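Local coordinates for pyruvate kinase 1 (Trypanosoma brucei brucei, PDB 4KCT), which catalyses phosphate transfer from phosphoenolpyruvate to ADP, yielding pyruvate and ATP, and has an intrinsic decarboxylase activity, at the interface of chains A and B and the interface of chains A and C. Numbering follows the deposited sequence. Chains: chain A/B/C, Pyruvate kinase 1.

Pyruvate kinase assembles as a tetramer with two kinds of two-fold interface, and these contacts sample both. Contact 1 joins chains A and B through helix 377-392 of each chain. Contacts 2 and 3 belong to the A-C interface, with centres of their C-alpha atoms about 18 Å apart; both use helix 275-289 of chain A and the N-terminal segment of chain C. Contact 1 lies about 21 Å from contact 2 and 38 Å from contact 3 between the same kind of centres. Chain A thus meets its two partners with separate surfaces, which lets two-fold pairs combine into the tetramer.

Contact 1: the interface of chains A and B. Residues chain A 384, 387-388, 391, 495; chain B 380, 383-384, 387.
A:Ser384 and B:Ser384 meet where helix 377-392 of one chain packs against the same helix of the other, in the C-terminal alpha/beta domain. The hydroxyl A:Ser384 OG donates to the backbone carbonyl B:Ser384 O at 3.1 Å. OG approaches off the C=O direction, at a C=O...donor angle of 141°, and lies 23° out of the carbonyl plane. Beside it the two serine methylenes face each other, CB of A:Ser384 to CB of B:Ser384 at 4.1 Å. The apolar part of the patch is small: the methyl CB of B:Ala380 touches A:Glu391 CB at 3.9 Å, while CD1 of A:Leu495, from strand 492-497, makes a marginal contact with it at the rim.

In the next shell, B:Ser384 OG turns back along its own helix. With OG anti to the carbonyl carbon (chi1 -59°), it donates to B:Ala380 O at 3.0 Å while lying against the A:Ala387 methyl and the A:Ser388 backbone. This internal bond would restrain the rotation of the hydroxyl where the two helices meet. The bent chain of A:Glu391 directs its carboxylate toward water between the helices. Water 1 and water 2 lie too near each other to be filled at once and read best as alternative positions, so any bridge through them to B:Ser384 OG is doubtful. Water 1 lies 2.8 Å from the hydroxyl B:Ser383 OG and 3.0 Å from the carboxylate oxygen A:Glu391 OE1.

Contact 2: the interface of chains A and C. Residues chain A 284, 287-288, 366-367, 370; chain C 2, 4-5, 8.
C:Leu4 pushes its isobutyl end in among A:Ser284, A:Val288, A:Ile367 and A:Leu370, and this apolar insertion dominates the patch. CG stands anti to the backbone N (chi1 -179°), which sends the two methyls toward chain A. Each methyl has its own neighbours. CD2 meets A:Val288 CG2 at 3.5 Å and also touches A:Ile367 CG1 and A:Leu370 CD1, so it is enclosed from several directions. CD1 instead rests on the methylene A:Ser284 CB at 3.6 Å. The side chains of C:Leu4 and A:Leu370 lie antiparallel, each passing the other's flank, whereas that of A:Val288 crosses C:Leu4 at a slant. The methyl C:Ile8 CG2 reaches the same A:Ser284 CB from one turn further along, and A:Leu370 CD2 lies against the extended chain of C:Glu5.

Polar contact across the boundary runs through water, since no direct N or O pair comes within bonding reach. Water 3 connects the carbonyl A:Ser366 O with the hydroxyl C:Ser2 OG. Water 4 joins the hydroxyl A:Ser366 OG, at 2.7 Å, to the backbone C:Leu4 N. Within chain C, C:Glu5 N donates to C:Ser2 OG at 3.0 Å with 162° at the hydrogen, an N-cap of the short helix.

In the fold, that N-terminal helix 3-8 of chain C lies across the end of helix 275-289 in the barrel domain of chain A, next to helix 362-369.

Contact 3: the interface of chains A and C. Residues chain A 243, 246-247, 270, 277-278; chain C 12-13.
This is an apolar patch within the two-fold barrel-domain interface of the pyruvate kinase tetramer, where the N-terminal segment of one subunit packs on the barrel domain of the other: C:Ile12 and C:Phe13, on the loop after helix 3-8, plug into chain A and tie the two subunits together. No N or O of one chain lies within bonding reach of the other, so packing carries the contact.

C:Ile12 divides its branches between two elements. Its CG1 sits between the backbone N and the carbonyl carbon (chi1 68°), and CD1 extends beyond it to meet A:Val246 CG1 tip to tip at 3.7 Å. The same methyl touches A:Ile270 CD1 at 4.0 Å, the A:Ile270 side chain crossing that of C:Ile12 at about a right angle. The other branch, CG2, points to helix 275-289 and reaches A:Ala278 CB at 4.1 Å, with A:Val277 CG1 at the limit of contact.

C:Phe13 enters with the far rim of its ring against helix 243-247. CZ lies 3.8 Å from A:Gln247 CB, and the backbone carbonyl A:His243 O is in the ring plane at that edge. The ring's CE2 borders A:His243 CB and CD2, these two side chains also crossing steeply. One face is covered from within chain C: C:Ile12 CG1 stands 3.6 Å above the plane, over the ring centre. Helix 243-247 begins two residues beyond A:Glu241, a magnesium ligand.

Contact 1: the interface of chains A and B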
# COMPACT_ATOMS: atom_id res chain seq x y z
N SER A 384 0.49 19.94 -5.85
CA SER A 384 1.80 19.63 -6.39
C SER A 384 2.89 20.56 -5.83
O SER A 384 4.04 20.17 -5.73
CB SER A 384 1.78 19.66 -7.93
OG SER A 384 1.09 18.52 -8.44
N ALA A 387 3.81 18.84 -2.66
CA ALA A 387 4.66 17.72 -3.04
C ALA A 387 6.11 18.18 -3.30
O ALA A 387 7.07 17.53 -2.83
CB ALA A 387 4.09 16.95 -4.24
N SER A 388 6.27 19.24 -4.09
CA SER A 388 7.60 19.73 -4.41
C SER A 388 8.35 20.21 -3.16
O SER A 388 9.55 19.99 -3.05
CB SER A 388 7.58 20.81 -5.51
OG SER A 388 6.92 22.00 -5.10
N GLU A 391 9.74 17.17 -1.66
CA GLU A 391 10.87 16.59 -2.46
C GLU A 391 12.17 17.37 -2.26
O GLU A 391 13.26 16.78 -2.29
CB GLU A 391 10.57 16.55 -3.96
CG GLU A 391 9.20 16.03 -4.34
CD GLU A 391 9.04 14.56 -4.10
OE1 GLU A 391 8.05 13.99 -4.62
OE2 GLU A 391 9.89 13.96 -3.39
N LEU A 495 10.06 27.09 -7.70
CA LEU A 495 11.04 26.93 -6.63
C LEU A 495 12.05 28.03 -6.76
O LEU A 495 12.69 28.16 -7.79
CB LEU A 495 11.76 25.59 -6.73
CG LEU A 495 10.93 24.30 -6.76
CD1 LEU A 495 11.67 23.12 -6.13
CD2 LEU A 495 9.58 24.50 -6.13
N ALA B 380 12.37 18.05 -8.66
CA ALA B 380 11.13 18.30 -7.87
C ALA B 380 10.08 18.95 -8.75
O ALA B 380 8.91 18.55 -8.73
CB ALA B 380 11.43 19.18 -6.68
N SER B 383 8.92 16.15 -11.54
CA SER B 383 8.10 15.08 -10.95
C SER B 383 6.73 15.62 -10.50
O SER B 383 5.69 14.99 -10.75
CB SER B 383 8.82 14.35 -9.78
OG SER B 383 9.18 15.27 -8.76
N SER B 384 6.70 16.79 -9.87
CA SER B 384 5.42 17.35 -9.43
C SER B 384 4.57 17.84 -10.60
O SER B 384 3.34 17.88 -10.50
CB SER B 384 5.63 18.50 -8.42
OG SER B 384 6.34 18.05 -7.28
N ALA B 387 2.79 14.76 -11.73
CA ALA B 387 1.69 14.55 -10.76
C ALA B 387 0.49 15.49 -11.05
O ALA B 387 -0.67 15.06 -11.00
CB ALA B 387 2.19 14.73 -9.30
O HOH W 1 7.17 15.73 -6.83
O HOH W 2 6.05 14.86 -6.89

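Contact 2: the interface of chains A and C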
# COMPACT_ATOMS: atom_id res chain seq x y z
N SER A 284 -11.34 14.37 10.41
CA SER A 284 -10.89 13.78 9.14
C SER A 284 -11.74 14.26 7.96
O SER A 284 -11.21 14.57 6.91
CB SER A 284 -10.87 12.26 9.22
OG SER A 284 -9.82 11.86 10.13
N ASN A 287 -10.51 17.73 7.16
CA ASN A 287 -9.24 17.60 6.46
C ASN A 287 -9.45 17.25 4.98
O ASN A 287 -8.75 17.78 4.09
CB ASN A 287 -8.35 16.52 7.09
CG ASN A 287 -7.87 16.86 8.51
OD1 ASN A 287 -7.35 15.99 9.20
ND2 ASN A 287 -8.07 18.11 8.95
N VAL A 288 -10.32 16.28 4.71
CA VAL A 288 -10.50 15.80 3.34
C VAL A 288 -11.03 16.90 2.39
O VAL A 288 -10.64 16.95 1.22
CB VAL A 288 -11.40 14.51 3.27
CG1 VAL A 288 -11.91 14.29 1.85
CG2 VAL A 288 -10.61 13.29 3.73
N SER A 366 -2.64 10.63 2.08
CA SER A 366 -4.01 10.16 2.39
C SER A 366 -5.06 11.16 1.92
O SER A 366 -6.10 10.78 1.34
CB SER A 366 -4.18 9.90 3.89
OG SER A 366 -3.34 8.87 4.34
N ILE A 367 -4.80 12.43 2.17
CA ILE A 367 -5.71 13.49 1.70
C ILE A 367 -5.79 13.56 0.17
O ILE A 367 -6.87 13.56 -0.39
CB ILE A 367 -5.32 14.87 2.28
CG1 ILE A 367 -5.56 14.88 3.80
CG2 ILE A 367 -6.11 16.01 1.59
CD1 ILE A 367 -4.80 15.96 4.53
N LEU A 370 -7.85 10.81 -1.63
CA LEU A 370 -9.31 10.83 -1.53
C LEU A 370 -9.97 11.92 -2.37
O LEU A 370 -11.18 12.08 -2.33
CB LEU A 370 -9.74 10.94 -0.06
CG LEU A 370 -9.43 9.65 0.74
CD1 LEU A 370 -9.56 9.90 2.24
CD2 LEU A 370 -10.39 8.53 0.29
N SER C 2 -6.15 3.79 4.39
CA SER C 2 -5.47 4.76 5.28
C SER C 2 -6.30 5.03 6.56
O SER C 2 -7.51 4.76 6.58
CB SER C 2 -5.25 6.06 4.52
OG SER C 2 -6.47 6.78 4.32
N LEU C 4 -7.05 8.01 7.60
CA LEU C 4 -7.95 9.08 7.24
C LEU C 4 -9.22 8.51 6.62
O LEU C 4 -10.33 8.92 6.96
CB LEU C 4 -7.29 10.08 6.27
CG LEU C 4 -8.07 11.29 5.81
CD1 LEU C 4 -8.10 12.33 6.91
CD2 LEU C 4 -7.45 11.88 4.53
N GLU C 5 -9.05 7.59 5.69
CA GLU C 5 -10.19 6.96 5.03
C GLU C 5 -11.03 6.14 6.01
O GLU C 5 -12.27 6.13 5.93
CB GLU C 5 -9.76 6.05 3.89
CG GLU C 5 -10.94 5.57 3.05
CD GLU C 5 -10.51 4.76 1.85
OE1 GLU C 5 -11.40 4.34 1.07
OE2 GLU C 5 -9.30 4.51 1.69
N ILE C 8 -13.24 8.68 8.23
CA ILE C 8 -14.37 9.37 7.67
C ILE C 8 -15.58 8.42 7.54
O ILE C 8 -16.71 8.87 7.36
CB ILE C 8 -14.06 10.07 6.30
CG1 ILE C 8 -13.67 9.06 5.22
CG2 ILE C 8 -12.99 11.15 6.47
CD1 ILE C 8 -13.54 9.71 3.83
O HOH W 3 -6.48 8.02 1.82
O HOH W 4 -4.11 8.37 6.87

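Contact 3: the interface of chains A and C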
# COMPACT_ATOMS: atom_id res chain seq x y z
N HIS A 243 -26.42 15.01 18.14
CA HIS A 243 -26.35 13.91 17.19
C HIS A 243 -26.76 14.37 15.78
O HIS A 243 -26.26 13.83 14.80
CB HIS A 243 -27.19 12.72 17.65
CG HIS A 243 -28.64 12.87 17.32
ND1 HIS A 243 -29.44 13.76 17.97
CD2 HIS A 243 -29.38 12.38 16.23
CE1 HIS A 243 -30.66 13.77 17.38
NE2 HIS A 243 -30.62 12.94 16.30
N VAL A 246 -23.79 15.72 14.00
CA VAL A 246 -22.92 14.63 13.59
C VAL A 246 -23.48 13.89 12.37
O VAL A 246 -22.77 13.64 11.40
CB VAL A 246 -22.65 13.61 14.75
CG1 VAL A 246 -21.83 12.41 14.24
CG2 VAL A 246 -21.94 14.31 15.92
N GLN A 247 -24.78 13.62 12.40
CA GLN A 247 -25.45 12.87 11.35
C GLN A 247 -25.45 13.66 10.04
O GLN A 247 -25.27 13.09 8.97
CB GLN A 247 -26.90 12.63 11.78
CG GLN A 247 -27.77 11.90 10.78
CD GLN A 247 -29.13 11.57 11.35
OE1 GLN A 247 -29.92 10.85 10.74
NE2 GLN A 247 -29.42 12.09 12.55
N ILE A 270 -24.60 13.05 23.30
CA ILE A 270 -24.32 11.68 22.92
C ILE A 270 -23.49 11.08 24.04
O ILE A 270 -22.92 11.83 24.85
CB ILE A 270 -23.58 11.60 21.56
CG1 ILE A 270 -22.10 11.98 21.70
CG2 ILE A 270 -24.26 12.47 20.51
CD1 ILE A 270 -21.33 11.85 20.39
N VAL A 277 -15.16 9.14 18.89
CA VAL A 277 -15.45 8.65 17.56
C VAL A 277 -15.96 9.80 16.67
O VAL A 277 -15.46 10.00 15.57
CB VAL A 277 -16.52 7.54 17.63
CG1 VAL A 277 -16.89 7.06 16.24
CG2 VAL A 277 -16.03 6.38 18.52
N ALA A 278 -16.90 10.59 17.19
CA ALA A 278 -17.34 11.81 16.49
C ALA A 278 -16.15 12.71 16.15
O ALA A 278 -16.03 13.21 15.03
CB ALA A 278 -18.36 12.57 17.33
N ILE C 12 -21.26 7.12 14.92
CA ILE C 12 -21.68 7.00 16.32
C ILE C 12 -23.01 6.22 16.47
O ILE C 12 -23.53 6.09 17.57
CB ILE C 12 -21.80 8.37 16.99
CG1 ILE C 12 -22.96 9.17 16.40
CG2 ILE C 12 -20.48 9.14 16.86
CD1 ILE C 12 -23.21 10.48 17.11
N PHE C 13 -23.57 5.77 15.36
CA PHE C 13 -24.92 5.17 15.39
C PHE C 13 -24.91 3.65 15.24
O PHE C 13 -25.96 3.03 15.24
CB PHE C 13 -25.82 5.80 14.31
CG PHE C 13 -25.88 7.30 14.39
CD1 PHE C 13 -25.20 8.09 13.47
CD2 PHE C 13 -26.69 7.92 15.35
CE1 PHE C 13 -25.25 9.47 13.55
CE2 PHE C 13 -26.77 9.30 15.41
CZ PHE C 13 -26.04 10.08 14.52